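Local coordinates for protein 3-deoxy-d-manno-octulosonic-acid transferase (Acinetobacter baumannii, PDB 4BFC) that probably transfers Kdo from CMP-Kdo to a lipid A precursor during lipopolysaccharide synthesis, and is represented here by its C-terminal CMP-Kdo binding domain, at residues A[145-150]-A[167-172]; A[174-179]-A[210-215]; A[90-93]-A[97-100]. All coordinates share one frame; numbering follows the deposited sequence.

Contact 1 of 3, residues A[145-150]-A[167-172]; sequences HNILEP and QTIVDE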
ATOM      1  N   HIS A 145      -3.681 -11.591   3.341  1.00 20.31           N
ATOM      2  CA  HIS A 145      -4.778 -10.695   3.731  1.00 17.94           C
ATOM      3  C   HIS A 145      -5.711 -11.324   4.701  1.00 17.64           C
ATOM      4  O   HIS A 145      -5.633 -12.545   5.051  1.00 19.17           O
ATOM      5  CB  HIS A 145      -5.470 -10.185   2.437  1.00 18.69           C
ATOM      6  CG  HIS A 145      -4.603  -9.276   1.618  1.00 17.70           C
ATOM      7  ND1 HIS A 145      -4.185  -8.055   2.082  1.00 20.59           N
ATOM      8  CD2 HIS A 145      -4.041  -9.413   0.368  1.00 17.76           C
ATOM      9  CE1 HIS A 145      -3.369  -7.497   1.205  1.00 20.13           C
ATOM     10  NE2 HIS A 145      -3.330  -8.290   0.124  1.00 16.94           N
ATOM     11  N   ASN A 146      -6.648 -10.518   5.217  1.00 18.75           N
ATOM     12  CA  ASN A 146      -7.463 -10.939   6.356  1.00 21.63           C
ATOM     13  C   ASN A 146      -8.462 -12.019   6.021  1.00 25.01           C
ATOM     14  O   ASN A 146      -9.529 -11.772   5.397  1.00 29.84           O
ATOM     15  CB  ASN A 146      -8.203  -9.675   6.876  1.00 20.81           C
ATOM     16  CG  ASN A 146      -8.819  -9.898   8.249  1.00 23.10           C
ATOM     17  OD1 ASN A 146      -8.673 -10.955   8.819  1.00 26.89           O
ATOM     18  ND2 ASN A 146      -9.592  -8.928   8.720  1.00 26.25           N
ATOM     19  N   ILE A 147      -8.210 -13.213   6.541  1.00 23.35           N
ATOM     20  CA  ILE A 147      -9.162 -14.325   6.337  1.00 21.53           C
ATOM     21  C   ILE A 147     -10.402 -14.304   7.230  1.00 19.49           C
ATOM     22  O   ILE A 147     -11.245 -15.137   7.077  1.00 23.36           O
ATOM     23  CB  ILE A 147      -8.371 -15.661   6.450  1.00 20.34           C
ATOM     24  CG1 ILE A 147      -7.746 -15.792   7.863  1.00 22.94           C
ATOM     25  CG2 ILE A 147      -7.326 -15.747   5.356  1.00 23.55           C
ATOM     26  CD1 ILE A 147      -7.599 -17.286   8.237  1.00 24.87           C
ATOM     27  N   LEU A 148     -10.510 -13.385   8.199  1.00 23.33           N
ATOM     28  CA  LEU A 148     -11.660 -13.410   9.122  1.00 22.39           C
ATOM     29  C   LEU A 148     -12.972 -13.109   8.436  1.00 22.88           C
ATOM     30  O   LEU A 148     -14.038 -13.645   8.802  1.00 25.49           O
ATOM     31  CB  LEU A 148     -11.382 -12.380  10.260  1.00 22.95           C
ATOM     32  CG  LEU A 148     -10.256 -12.768  11.233  1.00 26.77           C
ATOM     33  CD1 LEU A 148     -10.020 -11.641  12.257  1.00 28.14           C
ATOM     34  CD2 LEU A 148     -10.614 -14.066  11.909  1.00 28.02           C
ATOM     35  N   GLU A 149     -12.909 -12.262   7.389  1.00 26.70           N
ATOM     36  CA  GLU A 149     -14.118 -11.858   6.697  1.00 30.32           C
ATOM     37  C   GLU A 149     -14.853 -13.059   6.031  1.00 26.37           C
ATOM     38  O   GLU A 149     -16.007 -13.344   6.376  1.00 25.87           O
ATOM     39  CB  GLU A 149     -13.792 -10.719   5.723  1.00 30.38           C
ATOM     40  CG  GLU A 149     -13.132  -9.518   6.407  1.00 35.85           C
ATOM     41  CD  GLU A 149     -12.746  -8.378   5.472  1.00 39.62           C
ATOM     42  OE1 GLU A 149     -12.141  -8.608   4.399  1.00 35.30           O
ATOM     43  OE2 GLU A 149     -13.060  -7.214   5.816  1.00 45.47           O
ATOM     44  N   PRO A 150     -14.150 -13.857   5.175  1.00 24.67           N
ATOM     45  CA  PRO A 150     -14.864 -15.060   4.682  1.00 24.76           C
ATOM     46  C   PRO A 150     -15.258 -16.075   5.738  1.00 25.58           C
ATOM     47  O   PRO A 150     -16.299 -16.701   5.598  1.00 28.33           O
ATOM     48  CB  PRO A 150     -13.903 -15.653   3.600  1.00 22.87           C
ATOM     49  CG  PRO A 150     -12.561 -15.119   3.974  1.00 25.97           C
ATOM     50  CD  PRO A 150     -12.817 -13.746   4.565  1.00 23.65           C
ATOM     51  N   GLN A 167       0.050 -14.165  10.454  1.00 23.47           N
ATOM     52  CA  GLN A 167       0.610 -15.439  10.913  1.00 26.10           C
ATOM     53  C   GLN A 167      -0.173 -15.978  12.120  1.00 24.34           C
ATOM     54  O   GLN A 167      -0.489 -17.169  12.150  1.00 25.64           O
ATOM     55  CB  GLN A 167       2.089 -15.251  11.303  1.00 27.97           C
ATOM     56  CG  GLN A 167       2.811 -16.575  11.638  1.00 28.90           C
ATOM     57  CD  GLN A 167       3.097 -17.424  10.396  1.00 28.19           C
ATOM     58  OE1 GLN A 167       3.574 -16.925   9.345  1.00 33.46           O
ATOM     59  NE2 GLN A 167       2.812 -18.741  10.496  1.00 33.08           N
ATOM     60  N   THR A 168      -0.422 -15.126  13.135  1.00 25.00           N
ATOM     61  CA  THR A 168      -1.090 -15.582  14.350  1.00 24.61           C
ATOM     62  C   THR A 168      -2.461 -16.150  14.087  1.00 28.91           C
ATOM     63  O   THR A 168      -2.765 -17.324  14.492  1.00 26.46           O
ATOM     64  CB  THR A 168      -1.187 -14.445  15.388  1.00 25.33           C
ATOM     65  OG1 THR A 168       0.116 -13.946  15.606  1.00 28.34           O
ATOM     66  CG2 THR A 168      -1.698 -14.974  16.779  1.00 29.60           C
ATOM     67  N   ILE A 169      -3.281 -15.337  13.409  1.00 23.05           N
ATOM     68  CA  ILE A 169      -4.681 -15.716  13.143  1.00 25.04           C
ATOM     69  C   ILE A 169      -4.753 -16.924  12.231  1.00 25.60           C
ATOM     70  O   ILE A 169      -5.562 -17.837  12.520  1.00 26.10           O
ATOM     71  CB  ILE A 169      -5.503 -14.545  12.555  1.00 26.38           C
ATOM     72  CG1 ILE A 169      -5.948 -13.534  13.619  1.00 26.84           C
ATOM     73  CG2 ILE A 169      -6.783 -15.019  11.806  1.00 25.80           C
ATOM     74  CD1 ILE A 169      -6.435 -12.237  12.961  1.00 32.11           C
ATOM     75  N   VAL A 170      -3.964 -16.961  11.161  1.00 22.97           N
ATOM     76  CA  VAL A 170      -4.019 -18.134  10.238  1.00 25.54           C
ATOM     77  C   VAL A 170      -3.610 -19.400  11.027  1.00 28.31           C
ATOM     78  O   VAL A 170      -4.332 -20.390  10.992  1.00 30.45           O
ATOM     79  CB  VAL A 170      -3.161 -17.945   8.990  1.00 26.57           C
ATOM     80  CG1 VAL A 170      -3.104 -19.200   8.115  1.00 25.33           C
ATOM     81  CG2 VAL A 170      -3.799 -16.869   8.137  1.00 22.11           C
ATOM     82  N   ASP A 171      -2.517 -19.343  11.800  1.00 28.55           N
ATOM     83  CA  ASP A 171      -2.162 -20.518  12.669  1.00 31.24           C
ATOM     84  C   ASP A 171      -3.253 -20.932  13.653  1.00 28.86           C
ATOM     85  O   ASP A 171      -3.455 -22.130  13.858  1.00 32.70           O
ATOM     86  CB  ASP A 171      -0.844 -20.307  13.394  1.00 30.39           C
ATOM     87  CG  ASP A 171       0.342 -20.333  12.474  1.00 31.32           C
ATOM     88  OD1 ASP A 171       0.227 -20.818  11.333  1.00 34.31           O
ATOM     89  OD2 ASP A 171       1.401 -19.857  12.901  1.00 36.04           O
ATOM     90  N   GLU A 172      -3.988 -20.002  14.233  1.00 28.00           N
ATOM     91  CA  GLU A 172      -5.105 -20.391  15.116  1.00 29.80           C
ATOM     92  C   GLU A 172      -6.119 -21.260  14.330  1.00 30.90           C
ATOM     93  O   GLU A 172      -6.691 -22.231  14.850  1.00 35.39           O
ATOM     94  CB  GLU A 172      -5.848 -19.169  15.617  1.00 31.67           C
ATOM     95  CG  GLU A 172      -5.187 -18.413  16.758  1.00 37.35           C
ATOM     96  CD  GLU A 172      -5.792 -17.037  17.006  1.00 41.23           C
ATOM     97  OE1 GLU A 172      -6.826 -16.672  16.389  1.00 48.13           O
ATOM     98  OE2 GLU A 172      -5.217 -16.291  17.813  1.00 41.77           O
TER

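Contact 2 of 3, residues A[174-179]-A[210-215]; sequences IDENAV and HKVLQR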
ATOM      1  N   ILE A 174      -5.352 -23.026  11.396  1.00 24.09           N
ATOM      2  CA  ILE A 174      -4.727 -24.269  10.961  1.00 26.92           C
ATOM      3  C   ILE A 174      -4.777 -25.266  12.126  1.00 31.32           C
ATOM      4  O   ILE A 174      -5.056 -26.460  11.905  1.00 31.42           O
ATOM      5  CB  ILE A 174      -3.251 -24.059  10.525  1.00 26.40           C
ATOM      6  CG1 ILE A 174      -3.136 -23.180   9.255  1.00 26.28           C
ATOM      7  CG2 ILE A 174      -2.514 -25.387  10.291  1.00 27.63           C
ATOM      8  CD1 ILE A 174      -1.675 -22.830   8.988  1.00 25.90           C
ATOM      9  N   ASP A 175      -4.555 -24.781  13.354  1.00 30.98           N
ATOM     10  CA  ASP A 175      -4.537 -25.667  14.541  1.00 34.16           C
ATOM     11  C   ASP A 175      -5.876 -26.326  14.796  1.00 35.07           C
ATOM     12  O   ASP A 175      -5.907 -27.401  15.385  1.00 40.18           O
ATOM     13  CB  ASP A 175      -4.159 -24.929  15.822  1.00 35.12           C
ATOM     14  CG  ASP A 175      -2.742 -24.427  15.815  1.00 40.20           C
ATOM     15  OD1 ASP A 175      -1.904 -24.918  15.029  1.00 44.88           O
ATOM     16  OD2 ASP A 175      -2.471 -23.516  16.625  1.00 47.79           O
ATOM     17  N   GLU A 176      -6.974 -25.684  14.406  1.00 34.47           N
ATOM     18  CA  GLU A 176      -8.311 -26.287  14.558  1.00 33.00           C
ATOM     19  C   GLU A 176      -8.912 -26.894  13.260  1.00 28.85           C
ATOM     20  O   GLU A 176     -10.144 -27.110  13.216  1.00 30.31           O
ATOM     21  CB  GLU A 176      -9.277 -25.265  15.122  1.00 37.94           C
ATOM     22  CG  GLU A 176      -8.845 -24.687  16.461  1.00 45.31           C
ATOM     23  CD  GLU A 176      -8.774 -25.728  17.539  1.00 51.21           C
ATOM     24  OE1 GLU A 176      -9.771 -26.466  17.710  1.00 54.86           O
ATOM     25  OE2 GLU A 176      -7.720 -25.800  18.215  1.00 57.00           O
ATOM     26  N   ASN A 177      -8.066 -27.117  12.245  1.00 29.83           N
ATOM     27  CA  ASN A 177      -8.460 -27.627  10.901  1.00 29.89           C
ATOM     28  C   ASN A 177      -9.588 -26.795  10.307  1.00 30.60           C
ATOM     29  O   ASN A 177     -10.611 -27.292   9.862  1.00 33.47           O
ATOM     30  CB  ASN A 177      -8.819 -29.142  10.993  1.00 30.63           C
ATOM     31  CG  ASN A 177      -7.618 -29.971  11.412  1.00 32.91           C
ATOM     32  OD1 ASN A 177      -6.572 -29.950  10.754  1.00 39.65           O
ATOM     33  ND2 ASN A 177      -7.735 -30.655  12.529  1.00 38.76           N
ATOM     34  N   ALA A 178      -9.370 -25.479  10.317  1.00 28.46           N
ATOM     35  CA  ALA A 178     -10.448 -24.565  10.066  1.00 27.01           C
ATOM     36  C   ALA A 178     -10.197 -23.709   8.804  1.00 24.65           C
ATOM     37  O   ALA A 178     -11.113 -23.009   8.384  1.00 25.71           O
ATOM     38  CB  ALA A 178     -10.679 -23.692  11.279  1.00 26.83           C
ATOM     39  N   VAL A 179      -9.026 -23.893   8.191  1.00 24.82           N
ATOM     40  CA  VAL A 179      -8.565 -23.157   6.998  1.00 23.66           C
ATOM     41  C   VAL A 179      -7.675 -24.093   6.175  1.00 26.14           C
ATOM     42  O   VAL A 179      -6.940 -24.955   6.728  1.00 30.56           O
ATOM     43  CB  VAL A 179      -7.778 -21.883   7.376  1.00 21.13           C
ATOM     44  CG1 VAL A 179      -6.404 -22.205   7.969  1.00 22.81           C
ATOM     45  CG2 VAL A 179      -7.623 -20.974   6.132  1.00 23.03           C
ATOM     46  N   HIS A 210     -16.115 -21.623  12.866  1.00 39.23           N
ATOM     47  CA  HIS A 210     -17.002 -21.069  13.897  1.00 42.66           C
ATOM     48  C   HIS A 210     -16.617 -21.307  15.337  1.00 43.02           C
ATOM     49  O   HIS A 210     -16.877 -20.446  16.183  1.00 49.20           O
ATOM     50  CB  HIS A 210     -18.478 -21.367  13.614  1.00 46.01           C
ATOM     51  CG  HIS A 210     -19.154 -20.238  12.888  1.00 58.62           C
ATOM     52  ND1 HIS A 210     -20.035 -19.409  13.490  1.00 58.79           N
ATOM     53  CD2 HIS A 210     -18.966 -19.744  11.586  1.00 59.91           C
ATOM     54  CE1 HIS A 210     -20.430 -18.459  12.605  1.00 67.82           C
ATOM     55  NE2 HIS A 210     -19.771 -18.666  11.443  1.00 65.54           N
ATOM     56  N   LYS A 211     -15.961 -22.428  15.627  1.00 44.61           N
ATOM     57  CA  LYS A 211     -15.369 -22.660  16.951  1.00 42.42           C
ATOM     58  C   LYS A 211     -14.266 -21.647  17.275  1.00 43.07           C
ATOM     59  O   LYS A 211     -14.290 -20.990  18.322  1.00 43.48           O
ATOM     60  CB  LYS A 211     -14.781 -24.071  17.067  1.00 44.49           C
ATOM     61  CG  LYS A 211     -15.706 -25.130  17.669  1.00 50.38           C
ATOM     62  CD  LYS A 211     -15.021 -26.493  17.647  1.00 49.68           C
ATOM     63  CE  LYS A 211     -16.030 -27.637  17.644  0.50 49.57           C
ATOM     64  NZ  LYS A 211     -15.375 -28.941  17.341  0.50 48.71           N
ATOM     65  N   VAL A 212     -13.289 -21.526  16.377  1.00 37.93           N
ATOM     66  CA  VAL A 212     -12.186 -20.608  16.579  1.00 36.74           C
ATOM     67  C   VAL A 212     -12.778 -19.208  16.730  1.00 37.39           C
ATOM     68  O   VAL A 212     -12.339 -18.448  17.586  1.00 38.14           O
ATOM     69  CB  VAL A 212     -11.188 -20.625  15.407  1.00 37.83           C
ATOM     70  CG1 VAL A 212     -10.073 -19.591  15.595  1.00 38.30           C
ATOM     71  CG2 VAL A 212     -10.598 -22.015  15.218  1.00 34.92           C
ATOM     72  N   LEU A 213     -13.778 -18.876  15.906  1.00 38.14           N
ATOM     73  CA  LEU A 213     -14.305 -17.509  15.873  1.00 38.26           C
ATOM     74  C   LEU A 213     -14.994 -17.116  17.148  1.00 43.42           C
ATOM     75  O   LEU A 213     -14.945 -15.944  17.545  1.00 43.45           O
ATOM     76  CB  LEU A 213     -15.226 -17.265  14.657  1.00 38.57           C
ATOM     77  CG  LEU A 213     -14.533 -17.076  13.305  1.00 34.41           C
ATOM     78  CD1 LEU A 213     -15.591 -17.236  12.207  1.00 34.04           C
ATOM     79  CD2 LEU A 213     -13.814 -15.741  13.193  1.00 33.38           C
ATOM     80  N   GLN A 214     -15.613 -18.089  17.809  1.00 46.02           N
ATOM     81  CA  GLN A 214     -16.382 -17.796  19.017  1.00 52.71           C
ATOM     82  C   GLN A 214     -15.509 -17.477  20.227  1.00 58.26           C
ATOM     83  O   GLN A 214     -15.715 -16.447  20.890  1.00 58.66           O
ATOM     84  CB  GLN A 214     -17.391 -18.897  19.307  1.00 49.42           C
ATOM     85  CG  GLN A 214     -18.693 -18.653  18.571  1.00 50.46           C
ATOM     86  CD  GLN A 214     -19.850 -19.456  19.130  0.50 51.39           C
ATOM     87  OE1 GLN A 214     -19.657 -20.466  19.815  0.50 53.34           O
ATOM     88  NE2 GLN A 214     -21.066 -19.009  18.838  0.50 51.39           N
ATOM     89  N   ARG A 215     -14.532 -18.339  20.501  1.00 55.10           N
ATOM     90  CA  ARG A 215     -13.637 -18.147  21.648  1.00 54.37           C
ATOM     91  C   ARG A 215     -12.877 -16.814  21.579  1.00 57.57           C
ATOM     92  O   ARG A 215     -12.506 -16.343  20.492  1.00 66.09           O
ATOM     93  CB  ARG A 215     -12.653 -19.310  21.768  1.00 44.34           C
ATOM     94  CG  ARG A 215     -11.682 -19.387  20.605  1.00 49.77           C
ATOM     95  CD  ARG A 215     -10.613 -20.458  20.767  1.00 46.56           C
ATOM     96  NE  ARG A 215     -11.161 -21.810  20.696  1.00 55.34           N
ATOM     97  CZ  ARG A 215     -10.540 -22.835  20.113  1.00 53.40           C
ATOM     98  NH1 ARG A 215      -9.364 -22.655  19.526  1.00 54.77           N
ATOM     99  NH2 ARG A 215     -11.102 -24.034  20.101  1.00 53.65           N
TER

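Contact 3 of 3, residues A[90-93]-A[97-100]; sequences ICQN and ITHR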
ATOM      1  N   ILE A  90      -5.701 -10.156 -18.492  1.00 24.84           N
ATOM      2  CA  ILE A  90      -5.319 -11.533 -18.116  1.00 24.28           C
ATOM      3  C   ILE A  90      -6.446 -12.486 -18.473  1.00 25.15           C
ATOM      4  O   ILE A  90      -6.209 -13.543 -19.082  1.00 24.76           O
ATOM      5  CB  ILE A  90      -4.950 -11.616 -16.620  1.00 23.01           C
ATOM      6  CG1 ILE A  90      -3.659 -10.833 -16.345  1.00 24.03           C
ATOM      7  CG2 ILE A  90      -4.860 -13.067 -16.140  1.00 25.44           C
ATOM      8  CD1 ILE A  90      -3.338 -10.641 -14.842  1.00 24.14           C
ATOM      9  N   CYS A  91      -7.677 -12.111 -18.101  1.00 22.06           N
ATOM     10  CA  CYS A  91      -8.887 -12.941 -18.350  1.00 23.50           C
ATOM     11  C   CYS A  91      -9.124 -13.100 -19.847  1.00 27.93           C
ATOM     12  O   CYS A  91      -9.383 -14.213 -20.323  1.00 29.40           O
ATOM     13  CB  CYS A  91     -10.094 -12.255 -17.700  1.00 22.53           C
ATOM     14  SG  CYS A  91     -10.012 -12.277 -15.904  1.00 24.52           S
ATOM     15  N   GLN A  92      -9.077 -11.966 -20.552  1.00 26.42           N
ATOM     16  CA  GLN A  92      -9.246 -11.943 -22.015  1.00 31.15           C
ATOM     17  C   GLN A  92      -8.267 -12.817 -22.751  1.00 30.50           C
ATOM     18  O   GLN A  92      -8.680 -13.516 -23.694  1.00 33.29           O
ATOM     19  CB  GLN A  92      -9.162 -10.523 -22.530  1.00 26.82           C
ATOM     20  CG  GLN A  92     -10.396  -9.675 -22.185  1.00 31.33           C
ATOM     21  CD  GLN A  92     -11.730 -10.284 -22.560  1.00 37.70           C
ATOM     22  OE1 GLN A  92     -12.354 -11.011 -21.783  1.00 38.84           O
ATOM     23  NE2 GLN A  92     -12.188  -9.971 -23.753  1.00 33.86           N
ATOM     24  N   ASN A  93      -7.008 -12.795 -22.344  1.00 32.67           N
ATOM     25  CA  ASN A  93      -5.955 -13.616 -22.961  1.00 35.92           C
ATOM     26  C   ASN A  93      -6.084 -15.100 -22.707  1.00 34.28           C
ATOM     27  O   ASN A  93      -5.572 -15.926 -23.462  1.00 36.23           O
ATOM     28  CB  ASN A  93      -4.587 -13.116 -22.566  1.00 36.53           C
ATOM     29  CG  ASN A  93      -4.226 -11.833 -23.301  1.00 43.47           C
ATOM     30  OD1 ASN A  93      -5.037 -11.295 -24.074  1.00 40.68           O
ATOM     31  ND2 ASN A  93      -3.019 -11.344 -23.081  1.00 43.08           N
ATOM     32  N   ILE A  97     -14.855 -16.048 -20.937  1.00 22.84           N
ATOM     33  CA  ILE A  97     -15.929 -15.067 -21.043  1.00 24.47           C
ATOM     34  C   ILE A  97     -15.972 -14.286 -19.721  1.00 23.64           C
ATOM     35  O   ILE A  97     -16.262 -14.885 -18.667  1.00 23.75           O
ATOM     36  CB  ILE A  97     -17.284 -15.714 -21.373  1.00 24.83           C
ATOM     37  CG1 ILE A  97     -17.249 -16.334 -22.794  1.00 30.36           C
ATOM     38  CG2 ILE A  97     -18.427 -14.701 -21.202  1.00 25.04           C
ATOM     39  CD1 ILE A  97     -18.424 -17.239 -23.118  1.00 34.89           C
ATOM     40  N   THR A  98     -15.757 -12.964 -19.776  1.00 21.70           N
ATOM     41  CA  THR A  98     -15.556 -12.129 -18.562  1.00 22.69           C
ATOM     42  C   THR A  98     -16.470 -10.901 -18.574  1.00 23.63           C
ATOM     43  O   THR A  98     -16.502 -10.174 -19.587  1.00 26.59           O
ATOM     44  CB  THR A  98     -14.092 -11.662 -18.516  1.00 24.12           C
ATOM     45  OG1 THR A  98     -13.205 -12.784 -18.668  1.00 24.61           O
ATOM     46  CG2 THR A  98     -13.710 -10.893 -17.150  1.00 20.81           C
ATOM     47  N   HIS A  99     -17.267 -10.755 -17.528  1.00 21.45           N
ATOM     48  CA  HIS A  99     -18.149  -9.615 -17.300  1.00 22.77           C
ATOM     49  C   HIS A  99     -17.648  -8.824 -16.136  1.00 24.82           C
ATOM     50  O   HIS A  99     -16.887  -9.340 -15.253  1.00 23.33           O
ATOM     51  CB  HIS A  99     -19.581 -10.095 -17.146  1.00 26.08           C
ATOM     52  CG  HIS A  99     -20.060 -10.812 -18.373  1.00 26.38           C
ATOM     53  ND1 HIS A  99     -20.064 -10.232 -19.613  1.00 31.70           N
ATOM     54  CD2 HIS A  99     -20.421 -12.136 -18.557  1.00 26.44           C
ATOM     55  CE1 HIS A  99     -20.479 -11.161 -20.521  1.00 25.66           C
ATOM     56  NE2 HIS A  99     -20.684 -12.309 -19.874  1.00 30.72           N
ATOM     57  N   ARG A 100     -17.963  -7.531 -16.157  1.00 20.67           N
ATOM     58  CA  ARG A 100     -17.342  -6.546 -15.212  1.00 21.06           C
ATOM     59  C   ARG A 100     -18.333  -5.767 -14.377  1.00 19.22           C
ATOM     60  O   ARG A 100     -19.294  -5.169 -14.904  1.00 20.94           O
ATOM     61  CB  ARG A 100     -16.469  -5.525 -15.977  1.00 20.03           C
ATOM     62  CG  ARG A 100     -15.400  -6.104 -16.869  1.00 21.99           C
ATOM     63  CD  ARG A 100     -14.648  -5.000 -17.568  1.00 23.56           C
ATOM     64  NE  ARG A 100     -13.729  -4.380 -16.621  1.00 23.71           N
ATOM     65  CZ  ARG A 100     -12.567  -3.755 -16.964  1.00 23.63           C
ATOM     66  NH1 ARG A 100     -12.173  -3.630 -18.239  1.00 25.83           N
ATOM     67  NH2 ARG A 100     -11.746  -3.287 -15.995  1.00 24.20           N
TER
HETATM   68  O   HOH W   1     -15.048 -11.791 -22.408  1.00 34.29           O

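Contact 1 of 3, residues A[145-150]-A[167-172]
Ile-147 and Leu-148 meet Ile-169 and Val-170 entirely through aliphatic branches, and the flat groups keep to their own segments. The Asn-146 amide turns one face to the start of its own helix: Leu-148 N donates to Asn-146 OD1 at 3.1 Å from above the carbonyl plane, 58° out of it, a capping bond that suits asparagine to this place. Within helix 167-175, away from the apolar seam, the Gln-167 amide spans one helical turn, and its NE2 reaches the syn side of Asp-171 OD2 at 3.0 Å, nearly in the amide plane.

In the seam itself, Ile-147 projects its longer branch at the opposing helix. With chi1 61°, CG1 sits between backbone N and carbonyl carbon, and the branch extends to bring Ile-147 CD1 3.8 Å from Val-170 CG2, the side chains crossing at about a right angle. Past Ile-169 the same isoleucine slides in the opposite direction. Leu-148 uses both methyls, CD1 lying 3.7 Å from Ile-169 CD1 and CD2 3.9 Å from Ile-169 CG2. Branched, uncharged side chains suit a largely buried apolar seam.

A second subunit adds polar partners: its Glu-86 accepts from the backbone N of Thr-168 and of Ile-169 at the start of helix 167-175, and its Glu-82 accepts from Asn-146 N. Within the chain, Ile-147 also lies on strands 131-134 and 157-159, so the contact joins the entry to helix 148-152 to helix 167-175 beside these two neighbouring strands of the parallel sheet.

Contact 2 of 3, residues A[174-179]-A[210-215]
Glu-176 packs tightly against Val-212 with the carbon part of its side chain: Glu-176 CG lies 3.4 Å and CB 3.5 Å from Val-212 CG2. Valine is apt here because its methyl reaches across without bulk, and the methylenes of glutamate supply an apolar flank. Ala-178 CB adds a more distant touch, 4.3 Å from the same Val-212 CG2.

The outer side is looser. The glutamate chain folds back at chi2 (-63°), which turns its carboxylate toward Arg-215, the last residue modelled. Both carboxylate oxygens sit at the edge of the guanidinium, but the two planes stand 75° apart and Glu-176 OE1 is 3.7 Å from Arg-215 NH2, a long salt bridge that probably grips weakly at this exposed chain end.

Asn-177 takes positive phi as the C-prime residue of a Schellman motif, a conformation asparagine tolerates well; it ends helix 167-175, and Glu-176 before it and Ala-178 after it both point toward Val-212. Gln-208 donates to Glu-176 O, a further tie to helix 199-214. Within the chain, Phe-173 touches Ala-178, Val-212 and Leu-213, and Leu-213 reaches helix 148-152, so helix 199-214 rests on helix 148-152 and on the C-terminal part of helix 167-175.

Contact 3 of 3, residues A[90-93]-A[97-100]
Thr-98 and Gln-92 owe their meeting to two torsions. Thr-98 has CG2 anti to its nitrogen and OG1 opposite the carbonyl carbon (chi1 -51°), which sets the hydroxyl 3.3 Å from Cys-91 CB, a methylene placed by the helix backbone, and the Thr-98 methyl CG2 4.1 Å from Cys-91 SG. Gln-92 bends at chi2 (-52°), and the bend brings Gln-92 OE1 toward Thr-98, 3.7 Å from its OG1.

The hydroxyl is engaged with Leu-96 O, to which it is hydrogen-bonded. Gln-92 OE1 instead meets the strand through a water, which donates to it at 2.9 Å and accepts from Thr-98 N at 3.0 Å. Thr-98 N belongs to an outermost strand whose Ile-97 and His-99 pair with strand 113-115, so the water supplies a partner on the other side. Threonine, half methyl and half hydroxyl, fits this border, and compact Cys-91 fits the buried side, where it also touches Val-113.

The layout is that of a helix laid against the strand it leads into: strand 72-78, helix 84-93 and parallel strand 98-100 form a beta-alpha-beta crossover, with strand 113-115 between the two strands, consistent with the Rossmann-like donor-binding domain of a GT-B glycosyltransferase.

Contact 3 comes first along the chain, then contact 1, then contact 2. Contacts 1 and 2 are neighbours, with centres about 10 Å apart; they share helix 167-175 and touch through Leu-148 and Leu-213, whose CD2 atoms are 3.8 Å apart. Contact 3 lies across the chain's centre, about 29 Å from contact 1 and 35 Å from contact 2 between centres, at outermost strand 98-100, which forms one half of it, while the other two gather near the end of the sheet bearing strand 180-181. The assembly brings these distant regions together: Glu-86 of a second subunit's helix 84-93 binds contact 1, and Ile-90 in contact 3 packs on Thr-168 of a third subunit.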